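Long-range contacts in DNA-3-methyladenine glycosidase II, putative (Deinococcus radiodurans, PDB 2YG9), which belongs to the HhH-GPD superfamily of base excision DNA repair proteins and is an all-helical protein built around a helix-hairpin-helix motif: residues 62-72 and 115-126; 136-145 and 159-169. All coordinates share one frame; numbering follows the deposited sequence. Where two conformers were deposited one is given.

Two contacts illustrate how an all-helical chain can be closed in successive steps. Contact 1 comes first from the N terminus: helix 61-71 leads into a run of 42 residues that holds helices 76-87, 95-98 and 103-108, and helix 113-127 closes this excursion by returning antiparallel against the starting helix. Contact 2 opens afterwards and closes a much tighter loop of 13 residues, bringing helix 141-149 and the turn before it against helix 156-166. The two are in series, neither nesting nor crossing. They nevertheless meet in space, since Phe162 of contact 2 packs on Leu65 of contact 1, joining the helix-hairpin-helix unit of helices 141-149 and 156-166 to helix 61-71.

Contact 1: residues 62-72 and 115-126; sequences FGRLVRSVAGQ and KVRTVQAAAAAA
Lys115 reaches along Val69 to the last turn of helix 61-71, a worked example of one long side chain bridging two antiparallel helices (170° between their segments). Its CB points toward the partner helix, and CG, held anti to the carbonyl carbon (chi1 -72°), lies 4.0 Å from Val69 CG1. From there the chain runs extended: CD passes Val69 O, and CE comes to 3.1 Å from Val69 O while also facing the CB of Gln72. The ammonium NZ then bonds two carbonyls, Ala70 O at 2.7 Å from above the carbonyl plane and Gln72 O at 2.8 Å on an in-plane lone pair. A positive charge at this C-terminal helix end is probably favourable.

One turn further along helix 113-127, Thr118 CG2 meets Val69 CG1 at 3.6 Å, while Thr118 OG1 turns to Pro152 O. At the other end, the Phe62 ring presents its edge to the backbone between Ala122 and Ala123, with CE1 3.6 Å from Ala123 N, and Val66 CG2, of the same helix, lies above one face, offset toward the rim. Around the pair, helix 76-87 packs on Val66 and Ala70, helix 95-98 on Phe62 and Val119, and helix 103-108 on Val116.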
loop_
_atom_site.group_PDB
_atom_site.type_symbol
_atom_site.label_atom_id
_atom_site.label_comp_id
_atom_site.label_asym_id
_atom_site.label_seq_id
_atom_site.Cartn_x
_atom_site.Cartn_y
_atom_site.Cartn_z
ATOM N N PHE A 62 8.492 -8.222 -4.439
ATOM C CA PHE A 62 9.068 -8.847 -3.260
ATOM C C PHE A 62 9.873 -7.857 -2.403
ATOM O O PHE A 62 9.609 -7.685 -1.226
ATOM C CB PHE A 62 9.901 -10.088 -3.599
ATOM C CG PHE A 62 10.509 -10.706 -2.395
ATOM C CD1 PHE A 62 9.732 -11.462 -1.552
ATOM C CD2 PHE A 62 11.824 -10.431 -2.036
ATOM C CE1 PHE A 62 10.270 -12.013 -0.390
ATOM C CE2 PHE A 62 12.387 -10.983 -0.890
ATOM C CZ PHE A 62 11.590 -11.758 -0.046
ATOM N N GLY A 63 10.853 -7.210 -3.009
ATOM C CA GLY A 63 11.647 -6.199 -2.362
ATOM C C GLY A 63 10.808 -5.068 -1.786
ATOM O O GLY A 63 11.073 -4.626 -0.679
ATOM N N ARG A 64 9.798 -4.589 -2.523
ATOM C CA ARG A 64 8.926 -3.551 -1.971
ATOM C C ARG A 64 8.114 -4.032 -0.787
ATOM O O ARG A 64 7.873 -3.243 0.129
ATOM C CB ARG A 64 7.997 -2.951 -3.001
ATOM C CG ARG A 64 8.687 -1.974 -4.006
ATOM C CD ARG A 64 9.123 -0.667 -3.363
ATOM N NE ARG A 64 7.972 0.102 -2.874
ATOM C CZ ARG A 64 7.136 0.808 -3.644
ATOM N NH1 ARG A 64 7.311 0.903 -4.943
ATOM N NH2 ARG A 64 6.117 1.441 -3.093
ATOM N N LEU A 65 7.710 -5.301 -0.820
ATOM C CA LEU A 65 7.038 -5.930 0.316
ATOM C C LEU A 65 7.952 -5.895 1.530
ATOM O O LEU A 65 7.535 -5.461 2.608
ATOM C CB LEU A 65 6.551 -7.356 0.021
ATOM C CG LEU A 65 5.756 -7.955 1.214
ATOM C CD1 LEU A 65 4.558 -7.085 1.629
ATOM C CD2 LEU A 65 5.357 -9.355 0.877
ATOM N N VAL A 66 9.195 -6.311 1.336
ATOM C CA VAL A 66 10.181 -6.368 2.412
ATOM C C VAL A 66 10.462 -4.962 2.928
ATOM O O VAL A 66 10.489 -4.762 4.127
ATOM C CB VAL A 66 11.500 -7.073 1.966
ATOM C CG1 VAL A 66 12.613 -6.812 2.990
ATOM C CG2 VAL A 66 11.260 -8.561 1.758
ATOM N N ARG A 67 10.571 -3.982 2.017
ATOM C CA ARG A 67 10.745 -2.570 2.433
ATOM C C ARG A 67 9.600 -2.105 3.339
ATOM O O ARG A 67 9.837 -1.500 4.363
ATOM C CB ARG A 67 10.827 -1.612 1.232
ATOM C CG ARG A 67 11.338 -0.218 1.627
ATOM C CD ARG A 67 11.192 0.773 0.509
ATOM N NE ARG A 67 12.255 0.652 -0.489
ATOM C CZ ARG A 67 13.446 1.263 -0.422
ATOM N NH1 ARG A 67 13.798 2.024 0.621
ATOM N NH2 ARG A 67 14.323 1.087 -1.410
ATOM N N SER A 68 8.377 -2.409 2.930
ATOM C CA SER A 68 7.183 -1.988 3.660
ATOM C C SER A 68 7.208 -2.559 5.093
ATOM O O SER A 68 7.076 -1.820 6.088
ATOM C CB SER A 68 5.931 -2.441 2.889
ATOM O OG SER A 68 4.777 -2.416 3.721
ATOM N N VAL A 69 7.429 -3.869 5.175
ATOM C CA VAL A 69 7.447 -4.586 6.434
ATOM C C VAL A 69 8.534 -4.030 7.359
ATOM O O VAL A 69 8.279 -3.683 8.515
ATOM C CB VAL A 69 7.663 -6.104 6.191
ATOM C CG1 VAL A 69 7.944 -6.848 7.485
ATOM C CG2 VAL A 69 6.457 -6.684 5.469
ATOM N N ALA A 70 9.740 -3.957 6.833
ATOM C CA ALA A 70 10.892 -3.457 7.577
ATOM C C ALA A 70 10.714 -2.050 8.100
ATOM O O ALA A 70 11.136 -1.764 9.210
ATOM C CB ALA A 70 12.135 -3.535 6.735
ATOM N N GLY A 71 10.092 -1.181 7.307
ATOM C CA GLY A 71 9.884 0.196 7.687
ATOM C C GLY A 71 8.765 0.502 8.673
ATOM O O GLY A 71 8.700 1.614 9.139
ATOM N N GLN A 72 7.888 -0.466 8.970
ATOM C CA GLN A 72 6.679 -0.224 9.773
ATOM C C GLN A 72 7.001 0.300 11.169
ATOM O O GLN A 72 7.863 -0.232 11.842
ATOM C CB GLN A 72 5.787 -1.487 9.844
ATOM C CG GLN A 72 4.907 -1.664 8.614
ATOM C CD GLN A 72 4.141 -3.005 8.553
ATOM O OE1 GLN A 72 4.371 -3.913 9.351
ATOM N NE2 GLN A 72 3.212 -3.110 7.600
ATOM N N LYS A 115 9.040 -8.780 12.533
ATOM C CA LYS A 115 9.459 -8.467 11.166
ATOM C C LYS A 115 10.393 -9.514 10.607
ATOM O O LYS A 115 10.219 -9.910 9.477
ATOM C CB LYS A 115 10.109 -7.076 11.077
ATOM C CG LYS A 115 9.159 -5.923 11.214
ATOM C CD LYS A 115 9.931 -4.645 11.467
ATOM C CE LYS A 115 9.060 -3.358 11.541
ATOM N NZ LYS A 115 9.940 -2.152 11.607
ATOM N N VAL A 116 11.321 -10.051 11.420
ATOM C CA VAL A 116 12.139 -11.217 10.997
ATOM C C VAL A 116 11.289 -12.361 10.469
ATOM O O VAL A 116 11.537 -12.917 9.403
ATOM C CB VAL A 116 13.098 -11.731 12.141
ATOM C CG1 VAL A 116 13.786 -13.062 11.755
ATOM C CG2 VAL A 116 14.121 -10.671 12.462
ATOM N N ARG A 117 10.256 -12.693 11.216
ATOM C CA ARG A 117 9.371 -13.800 10.919
ATOM C C ARG A 117 8.579 -13.557 9.649
ATOM O O ARG A 117 8.425 -14.455 8.801
ATOM C CB ARG A 117 8.401 -14.013 12.085
ATOM C CG ARG A 117 7.274 -14.997 11.809
ATOM C CD ARG A 117 6.421 -15.272 13.074
ATOM N NE ARG A 117 7.194 -15.964 14.113
ATOM C CZ ARG A 117 7.558 -17.247 14.090
ATOM N NH1 ARG A 117 7.243 -18.023 13.048
ATOM N NH2 ARG A 117 8.252 -17.767 15.119
ATOM N N THR A 118 8.049 -12.360 9.546
ATOM C CA THR A 118 7.314 -11.928 8.339
ATOM C C THR A 118 8.187 -11.986 7.103
ATOM O O THR A 118 7.830 -12.587 6.103
ATOM C CB THR A 118 6.790 -10.480 8.531
ATOM O OG1 THR A 118 5.861 -10.459 9.618
ATOM C CG2 THR A 118 6.138 -9.964 7.264
ATOM N N VAL A 119 9.360 -11.368 7.174
ATOM C CA VAL A 119 10.355 -11.442 6.087
ATOM C C VAL A 119 10.793 -12.871 5.738
ATOM O O VAL A 119 10.848 -13.231 4.548
ATOM C CB VAL A 119 11.608 -10.542 6.354
ATOM C CG1 VAL A 119 12.606 -10.710 5.225
ATOM C CG2 VAL A 119 11.217 -9.050 6.478
ATOM N N GLN A 120 11.087 -13.706 6.739
ATOM C CA GLN A 120 11.350 -15.099 6.460
ATOM C C GLN A 120 10.188 -15.800 5.802
ATOM O O GLN A 120 10.370 -16.619 4.909
ATOM C CB GLN A 120 11.783 -15.836 7.703
ATOM C CG GLN A 120 13.142 -15.301 8.226
ATOM C CD GLN A 120 13.534 -15.889 9.545
ATOM O OE1 GLN A 120 12.679 -16.207 10.380
ATOM N NE2 GLN A 120 14.835 -16.132 9.709
ATOM N N ALA A 121 8.981 -15.471 6.266
ATOM C CA ALA A 121 7.776 -16.106 5.781
ATOM C C ALA A 121 7.540 -15.751 4.325
ATOM O O ALA A 121 7.173 -16.624 3.517
ATOM C CB ALA A 121 6.589 -15.725 6.664
ATOM N N ALA A 122 7.746 -14.478 3.995
ATOM C CA ALA A 122 7.578 -13.951 2.610
ATOM C C ALA A 122 8.624 -14.554 1.676
ATOM O O ALA A 122 8.286 -14.961 0.565
ATOM C CB ALA A 122 7.669 -12.417 2.603
ATOM N N ALA A 123 9.891 -14.636 2.116
ATOM C CA ALA A 123 10.934 -15.288 1.279
ATOM C C ALA A 123 10.561 -16.760 1.003
ATOM O O ALA A 123 10.687 -17.225 -0.100
ATOM C CB ALA A 123 12.316 -15.190 1.923
ATOM N N ALA A 124 10.107 -17.470 2.034
ATOM C CA ALA A 124 9.747 -18.883 1.963
ATOM C C ALA A 124 8.584 -19.078 1.041
ATOM O O ALA A 124 8.577 -20.003 0.258
ATOM C CB ALA A 124 9.437 -19.450 3.393
ATOM N N ALA A 125 7.654 -18.133 1.039
ATOM C CA ALA A 125 6.473 -18.206 0.190
ATOM C C ALA A 125 6.855 -18.012 -1.286
ATOM O O ALA A 125 6.285 -18.657 -2.172
ATOM C CB ALA A 125 5.410 -17.179 0.673
ATOM N N ALA A 126 7.849 -17.170 -1.528
ATOM C CA ALA A 126 8.371 -16.918 -2.871
ATOM C C ALA A 126 9.112 -18.156 -3.417
ATOM O O ALA A 126 8.884 -18.556 -4.560
ATOM C CB ALA A 126 9.273 -15.673 -2.863
#

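Contact 2: residues 136-145 and 159-169; sequences LSGQPDELVI and AEMFLLFALAR
The carbonyl of Gln139 receives both terminal nitrogens of Arg169 just ahead of helix 141-149, the first helix of the helix-hairpin-helix motif that gives the family its name; helix 156-166 is the second. Here one flat cation ties a turn and a helix start to the end of the partner helix. The arginine bends at chi2 (-136°), and its guanidinium comes edge-on to the turn of residues 136-139 and the residues that follow. NH1 and NH2 reach Gln139 O at 2.8 Å and 3.0 Å respectively, each in the plane of that carbonyl, but the oxygen sits slightly off the guanidinium plane and both bonds are bent. The side chains of Arg169 and Asp141 run antiparallel, side by side, with guanidinium and carboxylate planes 41° apart.

Between the helices, Leu163 splits its branches: CD1 rests on Val144 CG1 at 3.6 Å, while CD2 lies against Ile145 CD1 and the CB of Asp141. It runs opposite in direction to Val144 but nearly perpendicular to Ile145. Ile145 CG2 in turn meets the CB of Ala159, where the two backbones come closest. Nearer the turn, Leu136 CD1 approaches the edge of the Phe162 ring and stands 4.0 Å from Leu167 CD1, the two leucines set crosswise. Glu160 adds its CG to Ile145 while its carboxylate is hydrogen-bonded to Ser174 and salt-bridged to Arg156, which is also salt-bridged to Glu142. Arg169 NH1 meets Asp141 OD1 on its anti side at 2.8 Å, a salt bridge with an N-H...O angle of 159°.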
loop_
_atom_site.group_PDB
_atom_site.type_symbol
_atom_site.label_atom_id
_atom_site.label_comp_id
_atom_site.label_asym_id
_atom_site.label_seq_id
_atom_site.Cartn_x
_atom_site.Cartn_y
_atom_site.Cartn_z
ATOM N N LEU A 136 2.267 -11.181 -10.540
ATOM C CA LEU A 136 1.065 -10.657 -9.833
ATOM C C LEU A 136 0.130 -9.888 -10.753
ATOM O O LEU A 136 -1.081 -9.769 -10.483
ATOM C CB LEU A 136 1.462 -9.753 -8.663
ATOM C CG LEU A 136 2.264 -10.428 -7.523
ATOM C CD1 LEU A 136 2.857 -9.400 -6.602
ATOM C CD2 LEU A 136 1.422 -11.448 -6.745
ATOM N N SER A 137 0.697 -9.391 -11.854
ATOM C CA SER A 137 0.008 -8.463 -12.753
ATOM C C SER A 137 -1.320 -8.963 -13.188
ATOM O O SER A 137 -2.189 -8.164 -13.511
ATOM C CB SER A 137 0.821 -8.222 -14.041
ATOM O OG SER A 137 1.553 -7.036 -13.906
ATOM N N GLY A 138 -1.442 -10.280 -13.281
ATOM C CA GLY A 138 -2.662 -10.904 -13.755
ATOM C C GLY A 138 -3.624 -11.337 -12.672
ATOM O O GLY A 138 -4.731 -11.751 -12.981
ATOM N N GLN A 139 -3.228 -11.218 -11.402
ATOM C CA GLN A 139 -4.073 -11.671 -10.286
ATOM C C GLN A 139 -5.045 -10.590 -9.819
ATOM O O GLN A 139 -4.630 -9.459 -9.602
ATOM C CB GLN A 139 -3.198 -12.092 -9.114
ATOM C CG GLN A 139 -2.229 -13.226 -9.436
ATOM C CD GLN A 139 -2.779 -14.569 -9.017
ATOM O OE1 GLN A 139 -3.346 -15.316 -9.837
ATOM N NE2 GLN A 139 -2.657 -14.875 -7.721
ATOM N N PRO A 140 -6.340 -10.922 -9.664
ATOM C CA PRO A 140 -7.272 -9.970 -9.049
ATOM C C PRO A 140 -6.828 -9.547 -7.664
ATOM O O PRO A 140 -6.242 -10.358 -6.935
ATOM C CB PRO A 140 -8.575 -10.775 -8.925
ATOM C CG PRO A 140 -8.499 -11.788 -9.931
ATOM C CD PRO A 140 -7.036 -12.161 -10.044
ATOM N N ASP A 141 -7.144 -8.304 -7.305
ATOM C CA ASP A 141 -6.791 -7.697 -6.004
ATOM C C ASP A 141 -7.012 -8.673 -4.849
ATOM O O ASP A 141 -6.133 -8.917 -4.016
ATOM C CB ASP A 141 -7.646 -6.463 -5.703
ATOM C CG ASP A 141 -7.341 -5.283 -6.573
ATOM O OD1 ASP A 141 -6.609 -5.394 -7.563
ATOM O OD2 ASP A 141 -7.885 -4.196 -6.262
ATOM N N GLU A 142 -8.210 -9.224 -4.788
ATOM C CA GLU A 142 -8.578 -10.082 -3.659
ATOM C C GLU A 142 -7.763 -11.363 -3.511
ATOM O O GLU A 142 -7.548 -11.860 -2.400
ATOM C CB GLU A 142 -10.076 -10.384 -3.730
ATOM C CG GLU A 142 -10.912 -9.150 -3.310
ATOM C CD GLU A 142 -10.700 -8.781 -1.854
ATOM O OE1 GLU A 142 -10.792 -9.654 -0.981
ATOM O OE2 GLU A 142 -10.460 -7.604 -1.564
ATOM N N LEU A 143 -7.343 -11.913 -4.639
ATOM C CA LEU A 143 -6.500 -13.103 -4.625
ATOM C C LEU A 143 -5.083 -12.769 -4.137
ATOM O O LEU A 143 -4.495 -13.544 -3.382
ATOM C CB LEU A 143 -6.420 -13.763 -6.000
ATOM C CG LEU A 143 -7.675 -14.354 -6.669
ATOM C CD1 LEU A 143 -7.248 -15.124 -7.920
ATOM C CD2 LEU A 143 -8.570 -15.281 -5.795
ATOM N N VAL A 144 -4.531 -11.628 -4.575
ATOM C CA VAL A 144 -3.246 -11.151 -4.041
ATOM C C VAL A 144 -3.363 -10.897 -2.528
ATOM O O VAL A 144 -2.528 -11.324 -1.725
ATOM C CB VAL A 144 -2.752 -9.896 -4.795
ATOM C CG1 VAL A 144 -1.381 -9.360 -4.216
ATOM C CG2 VAL A 144 -2.666 -10.194 -6.322
ATOM N N ILE A 145 -4.417 -10.198 -2.150
ATOM C CA ILE A 145 -4.697 -9.908 -0.746
ATOM C C ILE A 145 -4.723 -11.178 0.082
ATOM O O ILE A 145 -4.016 -11.269 1.089
ATOM C CB ILE A 145 -5.980 -9.036 -0.550
ATOM C CG1 ILE A 145 -5.710 -7.630 -1.127
ATOM C CG2 ILE A 145 -6.346 -8.956 0.971
ATOM C CD1 ILE A 145 -6.963 -6.762 -1.422
ATOM N N ALA A 159 -1.575 -5.604 3.135
ATOM C CA ALA A 159 -1.772 -6.153 1.777
ATOM C C ALA A 159 -2.351 -5.112 0.833
ATOM O O ALA A 159 -1.864 -4.922 -0.280
ATOM C CB ALA A 159 -2.664 -7.416 1.837
ATOM N N GLU A 160 -3.338 -4.368 1.320
ATOM C CA GLU A 160 -4.024 -3.324 0.551
ATOM C C GLU A 160 -3.159 -2.110 0.281
ATOM O O GLU A 160 -3.213 -1.538 -0.798
ATOM C CB GLU A 160 -5.283 -2.893 1.307
ATOM C CG GLU A 160 -6.376 -3.929 1.295
ATOM C CD GLU A 160 -7.641 -3.536 2.088
ATOM O OE1 GLU A 160 -7.520 -2.839 3.129
ATOM O OE2 GLU A 160 -8.766 -3.953 1.673
ATOM N N MET A 161 -2.346 -1.725 1.260
ATOM C CA MET A 161 -1.398 -0.644 1.082
ATOM C C MET A 161 -0.348 -1.043 0.026
ATOM O O MET A 161 0.158 -0.216 -0.732
ATOM C CB MET A 161 -0.693 -0.347 2.411
ATOM C CG MET A 161 -1.513 0.386 3.479
ATOM S SD MET A 161 -2.370 1.836 2.867
ATOM C CE MET A 161 -3.988 1.208 2.528
ATOM N N PHE A 162 0.028 -2.305 0.049
ATOM C CA PHE A 162 0.982 -2.862 -0.925
ATOM C C PHE A 162 0.442 -2.833 -2.380
ATOM O O PHE A 162 1.114 -2.421 -3.339
ATOM C CB PHE A 162 1.376 -4.276 -0.475
ATOM C CG PHE A 162 2.308 -4.996 -1.422
ATOM C CD1 PHE A 162 3.642 -4.652 -1.494
ATOM C CD2 PHE A 162 1.833 -5.978 -2.255
ATOM C CE1 PHE A 162 4.497 -5.305 -2.402
ATOM C CE2 PHE A 162 2.678 -6.645 -3.133
ATOM C CZ PHE A 162 3.999 -6.332 -3.181
ATOM N N LEU A 163 -0.785 -3.262 -2.540
ATOM C CA LEU A 163 -1.470 -3.127 -3.821
ATOM C C LEU A 163 -1.513 -1.685 -4.301
ATOM O O LEU A 163 -1.187 -1.407 -5.479
ATOM C CB LEU A 163 -2.912 -3.667 -3.711
ATOM C CG LEU A 163 -3.175 -5.131 -4.068
ATOM C CD1 LEU A 163 -2.309 -6.062 -3.283
ATOM C CD2 LEU A 163 -4.653 -5.415 -3.818
ATOM N N LEU A 164 -1.894 -0.767 -3.402
ATOM C CA LEU A 164 -2.069 0.627 -3.775
ATOM C C LEU A 164 -0.739 1.312 -4.073
ATOM O O LEU A 164 -0.556 1.898 -5.152
ATOM C CB LEU A 164 -2.873 1.372 -2.713
ATOM C CG LEU A 164 -3.456 2.772 -2.987
ATOM C CD1 LEU A 164 -4.522 3.012 -1.890
ATOM C CD2 LEU A 164 -2.400 3.914 -2.986
ATOM N N PHE A 165 0.204 1.216 -3.137
ATOM C CA PHE A 165 1.441 1.921 -3.266
ATOM C C PHE A 165 2.537 1.174 -4.018
ATOM O O PHE A 165 3.299 1.832 -4.723
ATOM C CB PHE A 165 1.973 2.401 -1.929
ATOM C CG PHE A 165 1.158 3.476 -1.312
ATOM C CD1 PHE A 165 1.247 4.788 -1.775
ATOM C CD2 PHE A 165 0.289 3.196 -0.284
ATOM C CE1 PHE A 165 0.496 5.804 -1.179
ATOM C CE2 PHE A 165 -0.448 4.204 0.309
ATOM C CZ PHE A 165 -0.361 5.493 -0.153
ATOM N N ALA A 166 2.655 -0.141 -3.883
ATOM C CA ALA A 166 3.768 -0.854 -4.582
ATOM C C ALA A 166 3.350 -1.255 -5.988
ATOM O O ALA A 166 4.050 -0.976 -6.987
ATOM C CB ALA A 166 4.248 -2.092 -3.792
ATOM N N LEU A 167 2.188 -1.870 -6.084
ATOM C CA LEU A 167 1.714 -2.401 -7.341
ATOM C C LEU A 167 0.959 -1.326 -8.134
ATOM O O LEU A 167 0.645 -1.556 -9.295
ATOM C CB LEU A 167 0.836 -3.638 -7.111
ATOM C CG LEU A 167 1.467 -4.774 -6.289
ATOM C CD1 LEU A 167 0.635 -6.039 -6.315
ATOM C CD2 LEU A 167 2.934 -5.019 -6.698
ATOM N N ALA A 168 0.716 -0.160 -7.517
ATOM C CA ALA A 168 -0.057 0.950 -8.161
ATOM C C ALA A 168 -1.413 0.539 -8.732
ATOM O O ALA A 168 -1.900 1.066 -9.750
ATOM C CB ALA A 168 0.801 1.656 -9.222
ATOM N N ARG A 169 -2.083 -0.365 -8.038
ATOM C CA ARG A 169 -3.424 -0.711 -8.440
ATOM C C ARG A 169 -4.371 0.445 -8.175
ATOM O O ARG A 169 -4.242 1.105 -7.153
ATOM C CB ARG A 169 -3.869 -1.947 -7.740
ATOM C CG ARG A 169 -2.944 -3.067 -8.000
ATOM C CD ARG A 169 -3.660 -4.262 -8.277
ATOM N NE ARG A 169 -2.783 -5.366 -8.710
ATOM C CZ ARG A 169 -3.202 -6.630 -8.796
ATOM N NH1 ARG A 169 -4.434 -6.943 -8.409
ATOM N NH2 ARG A 169 -2.380 -7.584 -9.208
#